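Local coordinates for putative uncharacterized protein (Mycobacterium smegmatis, PDB 3UID) that probably acts as a type II toxin involved in the hypoxic response, and belongs to the AHA1 family of the SRPBCC superfamily, at residues 13-24 against 120-131; 38-46 against 150-158. One frame throughout, in Å; residues are numbered along the deposited sequence. Where two conformers were deposited one is given.

Overall arrangement
From the N terminus the chain runs up strand 3-9 and back along 14-21, enters helices 25-33 and 35-42, and then lays down six further strands. Contact 1 closes a long loop, bringing strand 121-129, the last strand along the chain, alongside 14-21. Contact 2 closes a second one, in which the C-terminal helix 144-158 returns to the end of helix 35-42. Because the segments alternate along the chain, the two loops cross. The centres of the two contacts lie about 15 Å apart, yet they touch: F21 and I17 of contact 1 pack against I152, I155 and D156, so the C-terminal helix is held by the sheet as well as, through contact 2, by helix 35-42.

Contact 1. Residues 13-24 against 120-131; sequences LTLTITAEFAAP and GGTRATYVGTYA
With CG of F21 anti to its carbonyl carbon (chi1 -64°) and CG of Y126 likewise (chi1 -52°), the two side chains come from opposite directions over the same face of the strand pair. The hydroxyl OH of Y126 arrives in the plane of the F21 ring, at its edge, 3.5 Å from CE2, and also hydrogen-bonds to Y32. That same CE2 of F21 meets CB of A124 at 3.7 Å, while the Y126 ring turns an edge to I17 O, 3.3 Å from its CD2. On the face carrying the threonines, CG2 of T16 touches CG2 of T125 at 3.7 Å. A water links T18 and T125, donating to T18 OG1. Farther along, E20 and R123 lie side by side; in one conformer of E20, its OE2 is 3.8 Å from R123 NH2, a long and doubtful salt bridge. T122 OG1 donates at 2.8 Å to O of A23, which lies just past strand 14-21, tying down the turn ahead of helix 25-33. Regular backbone bonds, such as Y126 N to I17 O at 2.9 Å, join the antiparallel strands 14-21 and 121-129, neighbours in the curved sheet that wraps the C-terminal helix in the SRPBCC fold.

Contact 2. Residues 38-46 against 150-158; sequences LEKVWGPPS and SAINQIDAL
The carbonyl oxygen of V41, near the end of helix 35-42, accepts a hydrogen bond of 2.7 Å from a water and is also approached by CA of A151 in a weaker CA-H...O contact of 3.3 Å, with an angle of 159° at the hydrogen. The same water is bonded to OG of S150, so it bridges the two helices. A second water donates both to K40 O and to OE1 of Q154, the latter at 2.8 Å; the Q154 chain, bent at chi2 (-56°), lays its amide beside P44, whose CB is 3.8 Å from NE2. No direct hydrogen bond joins the segments. The V41 side chain sits as a knob in a hole formed by A151, Q154, I155 and L158, and the helix segments cross at 117° with their axes 8.4 Å apart. In the helix-grip architecture of the SRPBCC superfamily, the knob joins the second of the two short helices after strand 14-21, helix 35-42, to the long C-terminal helix. The CG1 branch of V41 does most of the touching: it meets CG1 of I155 at 3.6 Å and is pressed tightly against CD1 of L158, whose side chain crosses it at about a right angle. On the other flank, CB of A151 lies in the plane of the W42 indole, 3.8 Å from CD1 at its edge, and L38 CD1 sits over one face of that ring.

Contact 1. Residues 13-24 against 120-131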
loop_
_atom_site.group_PDB
_atom_site.type_symbol
_atom_site.label_atom_id
_atom_site.label_comp_id
_atom_site.label_asym_id
_atom_site.label_seq_id
_atom_site.Cartn_x
_atom_site.Cartn_y
_atom_site.Cartn_z
ATOM N N LEU A 13 17.785 -4.208 -0.531
ATOM C CA LEU A 13 16.963 -3.524 -1.524
ATOM C C LEU A 13 15.507 -3.481 -1.072
ATOM O O LEU A 13 14.591 -3.683 -1.871
ATOM C CB LEU A 13 17.071 -4.207 -2.887
ATOM C CG LEU A 13 18.484 -4.321 -3.455
ATOM C CD1 LEU A 13 18.456 -5.058 -4.784
ATOM C CD2 LEU A 13 19.121 -2.944 -3.598
ATOM N N THR A 14 15.298 -3.197 0.209
ATOM C CA THR A 14 13.945 -3.116 0.746
ATOM C C THR A 14 13.594 -1.725 1.238
ATOM O O THR A 14 14.455 -0.985 1.721
ATOM C CB THR A 14 13.691 -4.118 1.897
ATOM O OG1 THR A 14 14.663 -3.941 2.935
ATOM C CG2 THR A 14 13.758 -5.551 1.377
ATOM N N LEU A 15 12.323 -1.376 1.078
ATOM C CA LEU A 15 11.749 -0.209 1.741
ATOM C C LEU A 15 10.647 -0.689 2.672
ATOM O O LEU A 15 9.664 -1.281 2.231
ATOM C CB LEU A 15 11.192 0.788 0.721
ATOM C CG LEU A 15 10.389 1.940 1.324
ATOM C CD1 LEU A 15 11.276 2.834 2.178
ATOM C CD2 LEU A 15 9.724 2.752 0.228
ATOM N N THR A 16 10.842 -0.472 3.968
ATOM C CA THR A 16 9.901 -0.933 4.977
ATOM C C THR A 16 9.285 0.255 5.690
ATOM O O THR A 16 9.996 1.134 6.187
ATOM C CB THR A 16 10.593 -1.865 5.989
ATOM O OG1 THR A 16 11.117 -3.004 5.294
ATOM C CG2 THR A 16 9.603 -2.349 7.020
ATOM N N ILE A 17 7.960 0.303 5.686
ATOM C CA ILE A 17 7.238 1.316 6.430
ATOM C C ILE A 17 6.471 0.615 7.547
ATOM O O ILE A 17 5.820 -0.411 7.330
ATOM C CB ILE A 17 6.301 2.107 5.513
ATOM C CG1 ILE A 17 7.130 2.801 4.427
ATOM C CG2 ILE A 17 5.493 3.108 6.329
ATOM C CD1 ILE A 17 6.387 3.859 3.647
ATOM N N THR A 18 6.592 1.146 8.753
ATOM C CA THR A 18 5.901 0.586 9.902
ATOM C C THR A 18 4.897 1.614 10.403
ATOM O O THR A 18 5.177 2.816 10.414
ATOM C CB THR A 18 6.896 0.230 11.025
ATOM O OG1 THR A 18 7.923 -0.627 10.507
ATOM C CG2 THR A 18 6.188 -0.471 12.183
ATOM N N ALA A 19 3.715 1.139 10.775
ATOM C CA ALA A 19 2.678 2.000 11.326
ATOM C C ALA A 19 2.086 1.357 12.553
ATOM O O ALA A 19 2.175 0.143 12.726
ATOM C CB ALA A 19 1.572 2.208 10.310
ATOM N N GLU A 20 1.506 2.193 13.407
ATOM C CA GLU A 20 0.704 1.712 14.516
ATOM C C GLU A 20 -0.701 2.278 14.407
ATOM O O GLU A 20 -0.890 3.469 14.161
ATOM C CB GLU A 20 1.361 2.067 15.846
ATOM C CG GLU A 20 2.602 1.234 16.108
ATOM C CD GLU A 20 3.369 1.669 17.339
ATOM O OE1 GLU A 20 2.791 2.375 18.191
ATOM O OE2 GLU A 20 4.556 1.297 17.449
ATOM N N PHE A 21 -1.693 1.405 14.562
ATOM C CA PHE A 21 -3.093 1.806 14.420
ATOM C C PHE A 21 -3.858 1.476 15.692
ATOM O O PHE A 21 -3.664 0.407 16.268
ATOM C CB PHE A 21 -3.746 1.045 13.266
ATOM C CG PHE A 21 -3.157 1.345 11.910
ATOM C CD1 PHE A 21 -3.142 2.642 11.414
ATOM C CD2 PHE A 21 -2.643 0.323 11.125
ATOM C CE1 PHE A 21 -2.615 2.914 10.152
ATOM C CE2 PHE A 21 -2.117 0.583 9.862
ATOM C CZ PHE A 21 -2.100 1.879 9.380
ATOM N N ALA A 22 -4.744 2.372 16.119
ATOM C CA ALA A 22 -5.513 2.135 17.340
ATOM C C ALA A 22 -6.813 1.404 17.022
ATOM O O ALA A 22 -7.908 1.928 17.223
ATOM C CB ALA A 22 -5.777 3.441 18.082
ATOM N N ALA A 23 -6.665 0.190 16.497
ATOM C CA ALA A 23 -7.784 -0.676 16.179
ATOM C C ALA A 23 -7.248 -2.092 16.064
ATOM O O ALA A 23 -6.044 -2.297 15.861
ATOM C CB ALA A 23 -8.451 -0.231 14.861
ATOM N N PRO A 24 -8.130 -3.085 16.196
ATOM C CA PRO A 24 -7.707 -4.488 16.165
ATOM C C PRO A 24 -7.220 -4.929 14.790
ATOM O O PRO A 24 -7.582 -4.321 13.778
ATOM C CB PRO A 24 -8.986 -5.249 16.544
ATOM C CG PRO A 24 -9.814 -4.262 17.296
ATOM C CD PRO A 24 -9.513 -2.929 16.677
ATOM N N GLY A 120 -3.270 -4.429 21.921
ATOM C CA GLY A 120 -4.681 -4.537 21.586
ATOM C C GLY A 120 -4.992 -3.813 20.292
ATOM O O GLY A 120 -6.093 -3.932 19.731
ATOM N N GLY A 121 -4.003 -3.048 19.829
ATOM C CA GLY A 121 -4.070 -2.344 18.563
ATOM C C GLY A 121 -3.309 -3.127 17.514
ATOM O O GLY A 121 -3.137 -4.343 17.654
ATOM N N THR A 122 -2.849 -2.446 16.468
ATOM C CA THR A 122 -2.186 -3.128 15.365
ATOM C C THR A 122 -0.875 -2.471 14.992
ATOM O O THR A 122 -0.812 -1.252 14.797
ATOM C CB THR A 122 -3.073 -3.131 14.106
ATOM O OG1 THR A 122 -4.276 -3.848 14.386
ATOM C CG2 THR A 122 -2.355 -3.793 12.923
ATOM N N ARG A 123 0.173 -3.279 14.894
ATOM C CA ARG A 123 1.364 -2.833 14.204
ATOM C C ARG A 123 1.311 -3.392 12.791
ATOM O O ARG A 123 1.128 -4.608 12.597
ATOM C CB ARG A 123 2.623 -3.323 14.906
ATOM C CG ARG A 123 3.882 -3.083 14.077
ATOM C CD ARG A 123 5.121 -3.490 14.838
ATOM N NE ARG A 123 5.309 -2.650 16.017
ATOM C CZ ARG A 123 6.296 -2.805 16.892
ATOM N NH1 ARG A 123 7.187 -3.773 16.722
ATOM N NH2 ARG A 123 6.393 -1.992 17.936
ATOM N N ALA A 124 1.449 -2.509 11.813
ATOM C CA ALA A 124 1.463 -2.904 10.411
ATOM C C ALA A 124 2.852 -2.705 9.852
ATOM O O ALA A 124 3.417 -1.619 9.991
ATOM C CB ALA A 124 0.478 -2.076 9.624
ATOM N N THR A 125 3.382 -3.738 9.203
ATOM C CA THR A 125 4.690 -3.651 8.582
ATOM C C THR A 125 4.531 -3.907 7.095
ATOM O O THR A 125 4.021 -4.957 6.695
ATOM C CB THR A 125 5.667 -4.666 9.185
ATOM O OG1 THR A 125 5.742 -4.459 10.608
ATOM C CG2 THR A 125 7.048 -4.496 8.581
ATOM N N TYR A 126 4.933 -2.931 6.291
ATOM C CA TYR A 126 4.814 -3.016 4.846
ATOM C C TYR A 126 6.215 -3.096 4.244
ATOM O O TYR A 126 6.954 -2.106 4.247
ATOM C CB TYR A 126 4.114 -1.764 4.313
ATOM C CG TYR A 126 2.788 -1.406 4.980
ATOM C CD1 TYR A 126 1.581 -1.827 4.437
ATOM C CD2 TYR A 126 2.750 -0.615 6.126
ATOM C CE1 TYR A 126 0.362 -1.460 5.019
ATOM C CE2 TYR A 126 1.535 -0.249 6.724
ATOM C CZ TYR A 126 0.352 -0.679 6.162
ATOM O OH TYR A 126 -0.858 -0.332 6.739
ATOM N N VAL A 127 6.573 -4.272 3.742
ATOM C CA VAL A 127 7.924 -4.510 3.236
ATOM C C VAL A 127 7.901 -4.689 1.725
ATOM O O VAL A 127 7.300 -5.640 1.217
ATOM C CB VAL A 127 8.575 -5.768 3.852
ATOM C CG1 VAL A 127 9.992 -5.973 3.302
ATOM C CG2 VAL A 127 8.596 -5.688 5.386
ATOM N N GLY A 128 8.569 -3.781 1.023
ATOM C CA GLY A 128 8.691 -3.836 -0.428
ATOM C C GLY A 128 10.114 -4.177 -0.814
ATOM O O GLY A 128 11.053 -3.532 -0.340
ATOM N N THR A 129 10.269 -5.177 -1.677
ATOM C CA THR A 129 11.577 -5.664 -2.093
ATOM C C THR A 129 11.737 -5.378 -3.578
ATOM O O THR A 129 10.866 -5.729 -4.382
ATOM C CB THR A 129 11.714 -7.168 -1.841
ATOM O OG1 THR A 129 11.521 -7.451 -0.450
ATOM C CG2 THR A 129 13.101 -7.663 -2.274
ATOM N N TYR A 130 12.854 -4.750 -3.938
ATOM C CA TYR A 130 13.051 -4.242 -5.297
ATOM C C TYR A 130 14.144 -4.983 -6.069
ATOM O O TYR A 130 15.033 -5.590 -5.469
ATOM C CB TYR A 130 13.325 -2.734 -5.239
ATOM C CG TYR A 130 12.111 -1.960 -4.795
ATOM C CD1 TYR A 130 11.295 -1.320 -5.720
ATOM C CD2 TYR A 130 11.739 -1.916 -3.453
ATOM C CE1 TYR A 130 10.170 -0.634 -5.320
ATOM C CE2 TYR A 130 10.613 -1.230 -3.046
ATOM C CZ TYR A 130 9.829 -0.598 -3.987
ATOM O OH TYR A 130 8.703 0.091 -3.588
ATOM N N ALA A 131 14.077 -4.934 -7.400
ATOM C CA ALA A 131 14.977 -5.731 -8.239
ATOM C C ALA A 131 16.405 -5.214 -8.232
ATOM O O ALA A 131 17.349 -5.972 -8.450
ATOM C CB ALA A 131 14.464 -5.784 -9.659
HETATM O O HOH W 1 8.442 -2.923 11.444
#

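Contact 2. Residues 38-46 against 150-158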
loop_
_atom_site.group_PDB
_atom_site.type_symbol
_atom_site.label_atom_id
_atom_site.label_comp_id
_atom_site.label_asym_id
_atom_site.label_seq_id
_atom_site.Cartn_x
_atom_site.Cartn_y
_atom_site.Cartn_z
ATOM N N LEU A 38 -10.262 0.517 0.884
ATOM C CA LEU A 38 -8.938 0.708 0.314
ATOM C C LEU A 38 -8.917 1.983 -0.532
ATOM O O LEU A 38 -8.005 2.813 -0.417
ATOM C CB LEU A 38 -8.560 -0.499 -0.543
ATOM C CG LEU A 38 -7.102 -0.535 -1.002
ATOM C CD1 LEU A 38 -6.155 -0.364 0.182
ATOM C CD2 LEU A 38 -6.872 -1.845 -1.703
ATOM N N GLU A 39 -9.940 2.172 -1.354
ATOM C CA GLU A 39 -10.064 3.359 -2.196
ATOM C C GLU A 39 -10.135 4.632 -1.353
ATOM O O GLU A 39 -9.621 5.675 -1.723
ATOM C CB GLU A 39 -11.309 3.247 -3.083
ATOM C CG GLU A 39 -11.513 4.444 -4.007
ATOM C CD GLU A 39 -12.687 4.278 -4.948
ATOM O OE1 GLU A 39 -12.676 3.340 -5.773
ATOM O OE2 GLU A 39 -13.630 5.097 -4.864
ATOM N N LYS A 40 -10.826 4.526 -0.217
ATOM C CA LYS A 40 -10.992 5.662 0.679
ATOM C C LYS A 40 -9.647 6.126 1.240
ATOM O O LYS A 40 -9.322 7.314 1.205
ATOM C CB LYS A 40 -11.954 5.292 1.816
ATOM C CG LYS A 40 -12.109 6.373 2.880
ATOM C CD LYS A 40 -12.800 7.640 2.331
ATOM C CE LYS A 40 -13.089 8.624 3.470
ATOM N NZ LYS A 40 -13.842 9.816 2.984
ATOM N N VAL A 41 -8.868 5.192 1.771
ATOM C CA VAL A 41 -7.613 5.571 2.413
ATOM C C VAL A 41 -6.540 5.989 1.400
ATOM O O VAL A 41 -5.647 6.789 1.711
ATOM C CB VAL A 41 -7.102 4.486 3.390
ATOM C CG1 VAL A 41 -8.157 4.262 4.492
ATOM C CG2 VAL A 41 -6.781 3.179 2.670
ATOM N N TRP A 42 -6.651 5.462 0.190
ATOM C CA TRP A 42 -5.744 5.827 -0.899
ATOM C C TRP A 42 -6.122 7.151 -1.560
ATOM O O TRP A 42 -5.307 7.742 -2.281
ATOM C CB TRP A 42 -5.738 4.736 -1.969
ATOM C CG TRP A 42 -4.902 3.553 -1.665
ATOM C CD1 TRP A 42 -4.073 3.377 -0.593
ATOM C CD2 TRP A 42 -4.801 2.362 -2.449
ATOM N NE1 TRP A 42 -3.457 2.151 -0.666
ATOM C CE2 TRP A 42 -3.886 1.507 -1.798
ATOM C CE3 TRP A 42 -5.379 1.939 -3.648
ATOM C CZ2 TRP A 42 -3.547 0.250 -2.300
ATOM C CZ3 TRP A 42 -5.036 0.677 -4.144
ATOM C CH2 TRP A 42 -4.128 -0.139 -3.475
ATOM N N GLY A 43 -7.355 7.601 -1.324
ATOM C CA GLY A 43 -7.900 8.781 -1.987
ATOM C C GLY A 43 -8.521 9.820 -1.066
ATOM O O GLY A 43 -9.749 9.987 -1.043
ATOM N N PRO A 44 -7.680 10.562 -0.334
ATOM C CA PRO A 44 -8.168 11.763 0.356
ATOM C C PRO A 44 -8.670 12.778 -0.691
ATOM O O PRO A 44 -8.412 12.606 -1.888
ATOM C CB PRO A 44 -6.921 12.276 1.080
ATOM C CG PRO A 44 -5.779 11.776 0.269
ATOM C CD PRO A 44 -6.209 10.493 -0.367
ATOM N N PRO A 45 -9.409 13.809 -0.260
ATOM C CA PRO A 45 -10.059 14.723 -1.211
ATOM C C PRO A 45 -9.107 15.312 -2.255
ATOM O O PRO A 45 -9.486 15.423 -3.429
ATOM C CB PRO A 45 -10.598 15.830 -0.303
ATOM C CG PRO A 45 -10.827 15.151 1.006
ATOM C CD PRO A 45 -9.688 14.183 1.137
ATOM N N SER A 46 -7.895 15.678 -1.839
ATOM C CA SER A 46 -6.929 16.298 -2.747
ATOM C C SER A 46 -6.246 15.330 -3.715
ATOM O O SER A 46 -5.707 15.760 -4.731
ATOM C CB SER A 46 -5.864 17.078 -1.971
ATOM O OG SER A 46 -5.048 16.203 -1.222
ATOM N N SER A 150 0.433 9.053 3.500
ATOM C CA SER A 150 -0.927 9.563 3.391
ATOM C C SER A 150 -1.968 8.482 3.670
ATOM O O SER A 150 -2.931 8.724 4.404
ATOM C CB SER A 150 -1.168 10.164 2.001
ATOM O OG SER A 150 -2.522 10.590 1.843
ATOM N N ALA A 151 -1.783 7.297 3.087
ATOM C CA ALA A 151 -2.754 6.222 3.275
ATOM C C ALA A 151 -2.818 5.827 4.745
ATOM O O ALA A 151 -3.896 5.618 5.294
ATOM C CB ALA A 151 -2.414 5.028 2.401
ATOM N N ILE A 152 -1.660 5.739 5.381
ATOM C CA ILE A 152 -1.604 5.421 6.809
ATOM C C ILE A 152 -2.343 6.457 7.660
ATOM O O ILE A 152 -3.121 6.098 8.559
ATOM C CB ILE A 152 -0.151 5.240 7.255
ATOM C CG1 ILE A 152 0.353 3.884 6.749
ATOM C CG2 ILE A 152 -0.024 5.302 8.782
ATOM C CD1 ILE A 152 1.890 3.823 6.652
ATOM N N ASN A 153 -2.153 7.733 7.347
ATOM C CA ASN A 153 -2.884 8.776 8.049
ATOM C C ASN A 153 -4.378 8.721 7.775
ATOM O O ASN A 153 -5.172 8.993 8.667
ATOM C CB ASN A 153 -2.320 10.155 7.730
ATOM C CG ASN A 153 -0.906 10.317 8.237
ATOM O OD1 ASN A 153 -0.516 9.692 9.233
ATOM N ND2 ASN A 153 -0.123 11.146 7.553
ATOM N N GLN A 154 -4.763 8.352 6.555
ATOM C CA GLN A 154 -6.191 8.205 6.261
ATOM C C GLN A 154 -6.794 7.046 7.039
ATOM O O GLN A 154 -7.930 7.135 7.505
ATOM C CB GLN A 154 -6.467 8.067 4.757
ATOM C CG GLN A 154 -6.214 9.368 3.963
ATOM C CD GLN A 154 -7.018 10.537 4.498
ATOM O OE1 GLN A 154 -8.231 10.442 4.672
ATOM N NE2 GLN A 154 -6.337 11.638 4.787
ATOM N N ILE A 155 -6.042 5.960 7.180
ATOM C CA ILE A 155 -6.503 4.843 8.004
ATOM C C ILE A 155 -6.717 5.322 9.436
ATOM O O ILE A 155 -7.766 5.053 10.009
ATOM C CB ILE A 155 -5.529 3.646 7.969
ATOM C CG1 ILE A 155 -5.552 2.993 6.586
ATOM C CG2 ILE A 155 -5.904 2.613 9.042
ATOM C CD1 ILE A 155 -4.389 2.021 6.367
ATOM N N ASP A 156 -5.754 6.056 9.997
ATOM C CA ASP A 156 -5.935 6.631 11.336
ATOM C C ASP A 156 -7.288 7.346 11.445
ATOM O O ASP A 156 -8.024 7.168 12.420
ATOM C CB ASP A 156 -4.838 7.651 11.686
ATOM C CG ASP A 156 -3.478 7.018 11.938
ATOM O OD1 ASP A 156 -2.468 7.721 11.721
ATOM O OD2 ASP A 156 -3.412 5.862 12.380
ATOM N N ALA A 157 -7.600 8.177 10.451
ATOM C CA ALA A 157 -8.806 9.002 10.517
ATOM C C ALA A 157 -10.074 8.164 10.546
ATOM O O ALA A 157 -11.056 8.549 11.182
ATOM C CB ALA A 157 -8.844 9.973 9.354
ATOM N N LEU A 158 -10.050 7.020 9.865
ATOM C CA LEU A 158 -11.209 6.142 9.804
ATOM C C LEU A 158 -11.493 5.453 11.130
ATOM O O LEU A 158 -12.609 4.998 11.360
ATOM C CB LEU A 158 -11.025 5.039 8.758
ATOM C CG LEU A 158 -10.906 5.416 7.284
ATOM C CD1 LEU A 158 -10.962 4.153 6.464
ATOM C CD2 LEU A 158 -12.007 6.373 6.855
HETATM O O HOH W 2 -9.759 9.607 2.461
HETATM O O HOH W 3 -3.803 8.527 0.812
#